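Local coordinates for protein KmHsv2 (PDB 3VU4) that probably binds phosphoinositides through a seven-bladed beta-propeller of the PROPPIN family, which includes the autophagy protein Atg18, at residues K192-P197 and I219-K224; I198-L203 and A241-M246. All coordinates share one frame; numbering follows the deposited sequence.

KmHsv2 illustrates how a beta-propeller uses loops and inner strands for different tasks. Along the chain the segments alternate: 192-197 runs directly into 198-203, then come 219-224 and 241-246. Interaction 1 sets the loop entering the four-stranded blade 198-235 against that blade's third strand, with a sulfate ion between them. Interaction 2 sets the blade's first strand against the first strand of the next blade, 243-248, about 9 Å from the centre of the chain against about 17 Å for interaction 1. Their centres lie about 11 Å apart. I220 and M246 touch across the blade interface, and A193 packs on I198, so an anion-holding loop and an inter-blade seam share one sheet.

Interaction 1 of 2, residues K192-P197 and I219-K224; sequences KAHTNP and IIRVFK. With SO4 (sulfate ion), chain E.
H194 and R221 approach tip to tip, the imidazole carried by the loop and the guanidinium by strand 219-224, their planes turned 50° apart. NH1 of R221 stands over one face of the ring, while a sulfate ion, probably from the crystallisation liquor, lies at the ring's edge. The two side chains thus converge on the anion along separate lines instead of stacking flat. H194 places CG beside its backbone N, and ND1 gives an almost straight bond of 3.1 Å to SO4 O2. R221, extended from CG to NE, aims NH1 just as directly at SO4 O1, 3.1 Å away and in the guanidinium plane.

The backbone completes the grip. T195 N donates to SO4 O1 at 3.0 Å and N196 N to SO4 O3, also at 3.0 Å, so successive amides of the loop turn toward the ion; N196 ND2 adds a weak bond to O3, and the hydroxyl of S214 is also hydrogen-bonded to the ion. Second-shell partners fix the two main groups: T212 OG1 is hydrogen-bonded to H194 NE2, and E233 forms a salt bridge with R221 NE. The sulfate would probably favour a protonated imidazole.

Beside this polar cluster, CG2 of I219 lies 3.9 Å above one face of the R221 guanidinium, near its rim. Further along the strand, F223 brings CE1 and CZ to A193, CE1 lying 3.7 Å from A193 CB.

Such a cradle of loop amides, histidine and arginine, in the blade that carries the FRRG motif of the family, is consistent with a phosphoinositide headgroup site of the PROPPIN beta-propeller, the sulfate perhaps standing in for a phosphate.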
loop_
_atom_site.group_PDB
_atom_site.type_symbol
_atom_site.label_atom_id
_atom_site.label_comp_id
_atom_site.label_asym_id
_atom_site.label_seq_id
_atom_site.Cartn_x
_atom_site.Cartn_y
_atom_site.Cartn_z
ATOM N N LYS A 192 13.571 -13.589 -8.492
ATOM C CA LYS A 192 14.248 -12.644 -9.360
ATOM C C LYS A 192 13.158 -12.011 -10.219
ATOM O O LYS A 192 13.038 -12.304 -11.408
ATOM C CB LYS A 192 15.251 -13.358 -10.244
ATOM C CG LYS A 192 16.447 -13.882 -9.503
ATOM C CD LYS A 192 17.502 -14.296 -10.488
ATOM C CE LYS A 192 18.787 -14.682 -9.797
ATOM N NZ LYS A 192 19.771 -15.119 -10.833
ATOM N N ALA A 193 12.369 -11.140 -9.589
ATOM C CA ALA A 193 11.244 -10.449 -10.220
ATOM C C ALA A 193 11.556 -9.580 -11.438
ATOM O O ALA A 193 10.878 -9.694 -12.455
ATOM C CB ALA A 193 10.501 -9.617 -9.176
ATOM N N HIS A 194 12.558 -8.709 -11.348
ATOM C CA HIS A 194 12.876 -7.847 -12.483
ATOM C C HIS A 194 14.357 -7.729 -12.775
ATOM O O HIS A 194 15.197 -8.064 -11.949
ATOM C CB HIS A 194 12.322 -6.446 -12.252
ATOM C CG HIS A 194 10.841 -6.404 -12.055
ATOM N ND1 HIS A 194 9.966 -6.046 -13.060
ATOM C CD2 HIS A 194 10.080 -6.671 -10.967
ATOM C CE1 HIS A 194 8.728 -6.095 -12.595
ATOM N NE2 HIS A 194 8.769 -6.471 -11.329
ATOM N N THR A 195 14.655 -7.238 -13.968
ATOM C CA THR A 195 16.017 -7.018 -14.414
ATOM C C THR A 195 16.482 -5.667 -13.890
ATOM O O THR A 195 17.633 -5.496 -13.496
ATOM C CB THR A 195 16.090 -6.985 -15.939
ATOM O OG1 THR A 195 15.745 -8.275 -16.452
ATOM C CG2 THR A 195 17.485 -6.600 -16.404
ATOM N N ASN A 196 15.581 -4.700 -13.895
ATOM C CA ASN A 196 15.912 -3.375 -13.413
ATOM C C ASN A 196 15.530 -3.252 -11.954
ATOM O O ASN A 196 14.852 -4.123 -11.413
ATOM C CB ASN A 196 15.187 -2.331 -14.249
ATOM C CG ASN A 196 15.617 -2.367 -15.691
ATOM O OD1 ASN A 196 16.807 -2.252 -16.001
ATOM N ND2 ASN A 196 14.655 -2.537 -16.588
ATOM N N PRO A 197 15.975 -2.178 -11.290
ATOM C CA PRO A 197 15.642 -2.001 -9.876
ATOM C C PRO A 197 14.140 -1.984 -9.635
ATOM O O PRO A 197 13.390 -1.371 -10.395
ATOM C CB PRO A 197 16.297 -0.661 -9.537
ATOM C CG PRO A 197 17.497 -0.655 -10.406
ATOM C CD PRO A 197 16.959 -1.171 -11.727
ATOM N N ILE A 219 6.251 -3.643 -17.433
ATOM C CA ILE A 219 5.655 -4.836 -16.862
ATOM C C ILE A 219 5.417 -4.864 -15.368
ATOM O O ILE A 219 6.257 -4.422 -14.586
ATOM C CB ILE A 219 6.535 -6.053 -17.199
ATOM C CG1 ILE A 219 6.724 -6.169 -18.710
ATOM C CG2 ILE A 219 5.916 -7.317 -16.670
ATOM C CD1 ILE A 219 7.751 -7.232 -19.124
ATOM N N ILE A 220 4.244 -5.371 -14.992
ATOM C CA ILE A 220 3.870 -5.550 -13.597
ATOM C C ILE A 220 3.730 -7.080 -13.430
ATOM O O ILE A 220 3.148 -7.754 -14.287
ATOM C CB ILE A 220 2.531 -4.863 -13.268
ATOM C CG1 ILE A 220 2.681 -3.344 -13.379
ATOM C CG2 ILE A 220 2.086 -5.234 -11.856
ATOM C CD1 ILE A 220 1.404 -2.565 -13.111
ATOM N N ARG A 221 4.289 -7.632 -12.355
ATOM C CA ARG A 221 4.231 -9.073 -12.130
ATOM C C ARG A 221 3.606 -9.472 -10.808
ATOM O O ARG A 221 3.690 -8.744 -9.813
ATOM C CB ARG A 221 5.628 -9.694 -12.213
ATOM C CG ARG A 221 6.312 -9.486 -13.547
ATOM C CD ARG A 221 7.565 -10.340 -13.700
ATOM N NE ARG A 221 8.040 -10.310 -15.080
ATOM C CZ ARG A 221 9.068 -9.582 -15.517
ATOM N NH1 ARG A 221 9.765 -8.816 -14.681
ATOM N NH2 ARG A 221 9.374 -9.584 -16.807
ATOM N N VAL A 222 2.975 -10.644 -10.802
ATOM C CA VAL A 222 2.354 -11.150 -9.596
ATOM C C VAL A 222 2.876 -12.548 -9.336
ATOM O O VAL A 222 2.831 -13.400 -10.227
ATOM C CB VAL A 222 0.828 -11.211 -9.727
ATOM C CG1 VAL A 222 0.225 -11.610 -8.394
ATOM C CG2 VAL A 222 0.282 -9.871 -10.178
ATOM N N PHE A 223 3.375 -12.778 -8.122
ATOM C CA PHE A 223 3.913 -14.079 -7.731
ATOM C C PHE A 223 3.206 -14.617 -6.496
ATOM O O PHE A 223 2.647 -13.847 -5.713
ATOM C CB PHE A 223 5.413 -13.997 -7.386
ATOM C CG PHE A 223 6.273 -13.350 -8.450
ATOM C CD1 PHE A 223 6.385 -11.958 -8.531
ATOM C CD2 PHE A 223 6.989 -14.132 -9.355
ATOM C CE1 PHE A 223 7.200 -11.356 -9.497
ATOM C CE2 PHE A 223 7.809 -13.540 -10.328
ATOM C CZ PHE A 223 7.914 -12.148 -10.398
ATOM N N LYS A 224 3.232 -15.948 -6.333
ATOM C CA LYS A 224 2.662 -16.600 -5.148
ATOM C C LYS A 224 3.740 -16.414 -4.095
ATOM O O LYS A 224 4.914 -16.657 -4.373
ATOM C CB LYS A 224 2.500 -18.103 -5.343
ATOM C CG LYS A 224 1.384 -18.577 -6.239
ATOM C CD LYS A 224 1.446 -20.105 -6.288
ATOM C CE LYS A 224 0.438 -20.701 -7.256
ATOM N NZ LYS A 224 0.775 -22.122 -7.582
HETATM S S SO4 E . 12.030 -5.605 -16.072
HETATM O O1 SO4 E . 12.110 -7.007 -15.621
HETATM O O2 SO4 E . 10.627 -5.159 -15.993
HETATM O O3 SO4 E . 12.857 -4.737 -15.212
HETATM O O4 SO4 E . 12.534 -5.520 -17.456
#

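Interaction 2 of 2, residues I198-L203 and A241-M246; sequences IKMVRL and ADVVDM
Strands 198-203 and 243-246 are the first strands of successive beta-propeller blades, running almost parallel, 8° apart, with their axes 8.1 Å from each other. At that spacing side chains rather than backbone bonds join the sheets. On the 243-246 side the strand carries a classic beta bulge, in which V244 and D245 both face V258 of the neighbouring strand.

The apolar part is built round M200. Its CG occupies the crowded position between backbone N and carbonyl carbon (chi1 62°), and a bend at chi3 carries the methyl group to V243, CE lying 3.4 Å from CG1. The two methionine side chains cross obliquely, with M200 SD 4.0 Å from M246 CB. Bent at its own chi3, M246 brings CE to R202 CG, these chains also crossing obliquely.

Charge pairing belongs to R202 and D245, which cross at about a right angle. R202 folds at chi2 (-78°), and NH2 makes a salt bridge of 3.0 Å to D245 OD1, which lies at the edge of the guanidinium, in its plane, yet receives the bond from above the carboxylate plane; NE adds a weak bond to the same oxygen. NH1 donates to V201 O at 2.9 Å, pinning the group's rotation. D245 OD2 pairs with K247 and takes a bond from I311 N, tying in the following blade. An alanine in place of R202 would remove this bridge and the bond to V201 O, and would probably loosen the seam, leaving D245 OD1 with M246 N as its remaining donor among those described.

A weaker polar link passes through a water, held loosely between K199 NZ and V243 O.

At the centre, M200 SD sits 3.3 Å above the guanidinium plane of R202, toward its rim, and D245 OD1 also accepts from M246 N at 2.7 Å.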
loop_
_atom_site.group_PDB
_atom_site.type_symbol
_atom_site.label_atom_id
_atom_site.label_comp_id
_atom_site.label_asym_id
_atom_site.label_seq_id
_atom_site.Cartn_x
_atom_site.Cartn_y
_atom_site.Cartn_z
ATOM N N ILE A 198 13.703 -2.650 -8.574
ATOM C CA ILE A 198 12.293 -2.685 -8.234
ATOM C C ILE A 198 11.794 -1.332 -7.726
ATOM O O ILE A 198 12.431 -0.675 -6.887
ATOM C CB ILE A 198 12.015 -3.760 -7.163
ATOM C CG1 ILE A 198 11.944 -5.139 -7.833
ATOM C CG2 ILE A 198 10.728 -3.439 -6.401
ATOM C CD1 ILE A 198 11.829 -6.280 -6.861
ATOM N N LYS A 199 10.640 -0.925 -8.244
ATOM C CA LYS A 199 10.021 0.330 -7.856
ATOM C C LYS A 199 9.322 0.172 -6.510
ATOM O O LYS A 199 9.540 0.966 -5.589
ATOM C CB LYS A 199 9.021 0.768 -8.927
ATOM C CG LYS A 199 8.298 2.076 -8.621
ATOM C CD LYS A 199 9.278 3.188 -8.331
ATOM C CE LYS A 199 8.570 4.516 -8.169
ATOM N NZ LYS A 199 9.499 5.520 -7.583
ATOM N N MET A 200 8.481 -0.853 -6.405
ATOM C CA MET A 200 7.751 -1.138 -5.170
ATOM C C MET A 200 7.149 -2.535 -5.223
ATOM O O MET A 200 6.980 -3.095 -6.308
ATOM C CB MET A 200 6.618 -0.135 -4.969
ATOM C CG MET A 200 5.577 -0.167 -6.067
ATOM S SD MET A 200 4.190 0.923 -5.727
ATOM C CE MET A 200 4.787 2.396 -6.500
ATOM N N VAL A 201 6.842 -3.101 -4.058
ATOM C CA VAL A 201 6.215 -4.419 -4.010
ATOM C C VAL A 201 4.960 -4.314 -3.164
ATOM O O VAL A 201 4.891 -3.507 -2.243
ATOM C CB VAL A 201 7.159 -5.517 -3.441
ATOM C CG1 VAL A 201 8.418 -5.614 -4.306
ATOM C CG2 VAL A 201 7.494 -5.242 -2.005
ATOM N N ARG A 202 3.955 -5.118 -3.489
ATOM C CA ARG A 202 2.702 -5.060 -2.758
ATOM C C ARG A 202 2.074 -6.421 -2.493
ATOM O O ARG A 202 1.838 -7.208 -3.418
ATOM C CB ARG A 202 1.712 -4.183 -3.529
ATOM C CG ARG A 202 2.113 -2.713 -3.621
ATOM C CD ARG A 202 1.807 -1.982 -2.316
ATOM N NE ARG A 202 2.046 -0.546 -2.421
ATOM C CZ ARG A 202 3.242 0.034 -2.359
ATOM N NH1 ARG A 202 4.338 -0.687 -2.180
ATOM N NH2 ARG A 202 3.342 1.346 -2.497
ATOM N N LEU A 203 1.802 -6.682 -1.217
ATOM C CA LEU A 203 1.172 -7.919 -0.782
ATOM C C LEU A 203 -0.341 -7.752 -0.845
ATOM O O LEU A 203 -0.857 -6.659 -0.593
ATOM C CB LEU A 203 1.573 -8.242 0.656
ATOM C CG LEU A 203 3.010 -8.697 0.913
ATOM C CD1 LEU A 203 3.272 -8.740 2.411
ATOM C CD2 LEU A 203 3.241 -10.064 0.285
ATOM N N ALA A 241 4.345 6.857 -17.522
ATOM C CA ALA A 241 4.616 7.467 -16.214
ATOM C C ALA A 241 5.067 6.540 -15.081
ATOM O O ALA A 241 4.733 5.361 -15.048
ATOM C CB ALA A 241 3.393 8.266 -15.757
ATOM N N ASP A 242 5.826 7.101 -14.144
ATOM C CA ASP A 242 6.299 6.347 -12.990
ATOM C C ASP A 242 5.101 5.970 -12.131
ATOM O O ASP A 242 4.158 6.744 -11.995
ATOM C CB ASP A 242 7.256 7.182 -12.136
ATOM C CG ASP A 242 8.518 7.570 -12.878
ATOM O OD1 ASP A 242 9.091 6.706 -13.575
ATOM O OD2 ASP A 242 8.948 8.739 -12.753
ATOM N N VAL A 243 5.146 4.782 -11.549
ATOM C CA VAL A 243 4.076 4.324 -10.697
ATOM C C VAL A 243 4.185 5.066 -9.366
ATOM O O VAL A 243 5.275 5.195 -8.811
ATOM C CB VAL A 243 4.204 2.812 -10.452
ATOM C CG1 VAL A 243 3.137 2.345 -9.471
ATOM C CG2 VAL A 243 4.109 2.065 -11.775
ATOM N N VAL A 244 3.063 5.558 -8.857
ATOM C CA VAL A 244 3.057 6.279 -7.589
ATOM C C VAL A 244 2.539 5.350 -6.503
ATOM O O VAL A 244 3.009 5.374 -5.367
ATOM C CB VAL A 244 2.171 7.544 -7.672
ATOM C CG1 VAL A 244 2.069 8.210 -6.318
ATOM C CG2 VAL A 244 2.763 8.511 -8.680
ATOM N N ASP A 245 1.561 4.526 -6.850
ATOM C CA ASP A 245 1.035 3.579 -5.885
ATOM C C ASP A 245 0.327 2.420 -6.582
ATOM O O ASP A 245 -0.129 2.531 -7.726
ATOM C CB ASP A 245 0.109 4.273 -4.885
ATOM C CG ASP A 245 -0.048 3.476 -3.592
ATOM O OD1 ASP A 245 0.665 2.458 -3.435
ATOM O OD2 ASP A 245 -0.875 3.871 -2.731
ATOM N N MET A 246 0.259 1.301 -5.873
ATOM C CA MET A 246 -0.341 0.082 -6.387
ATOM C C MET A 246 -0.958 -0.629 -5.196
ATOM O O MET A 246 -0.272 -0.900 -4.215
ATOM C CB MET A 246 0.756 -0.754 -7.037
ATOM C CG MET A 246 0.375 -2.143 -7.418
ATOM S SD MET A 246 1.593 -2.781 -8.578
ATOM C CE MET A 246 3.001 -3.058 -7.499
HETATM O O HOH W 1 7.093 7.839 -7.947
#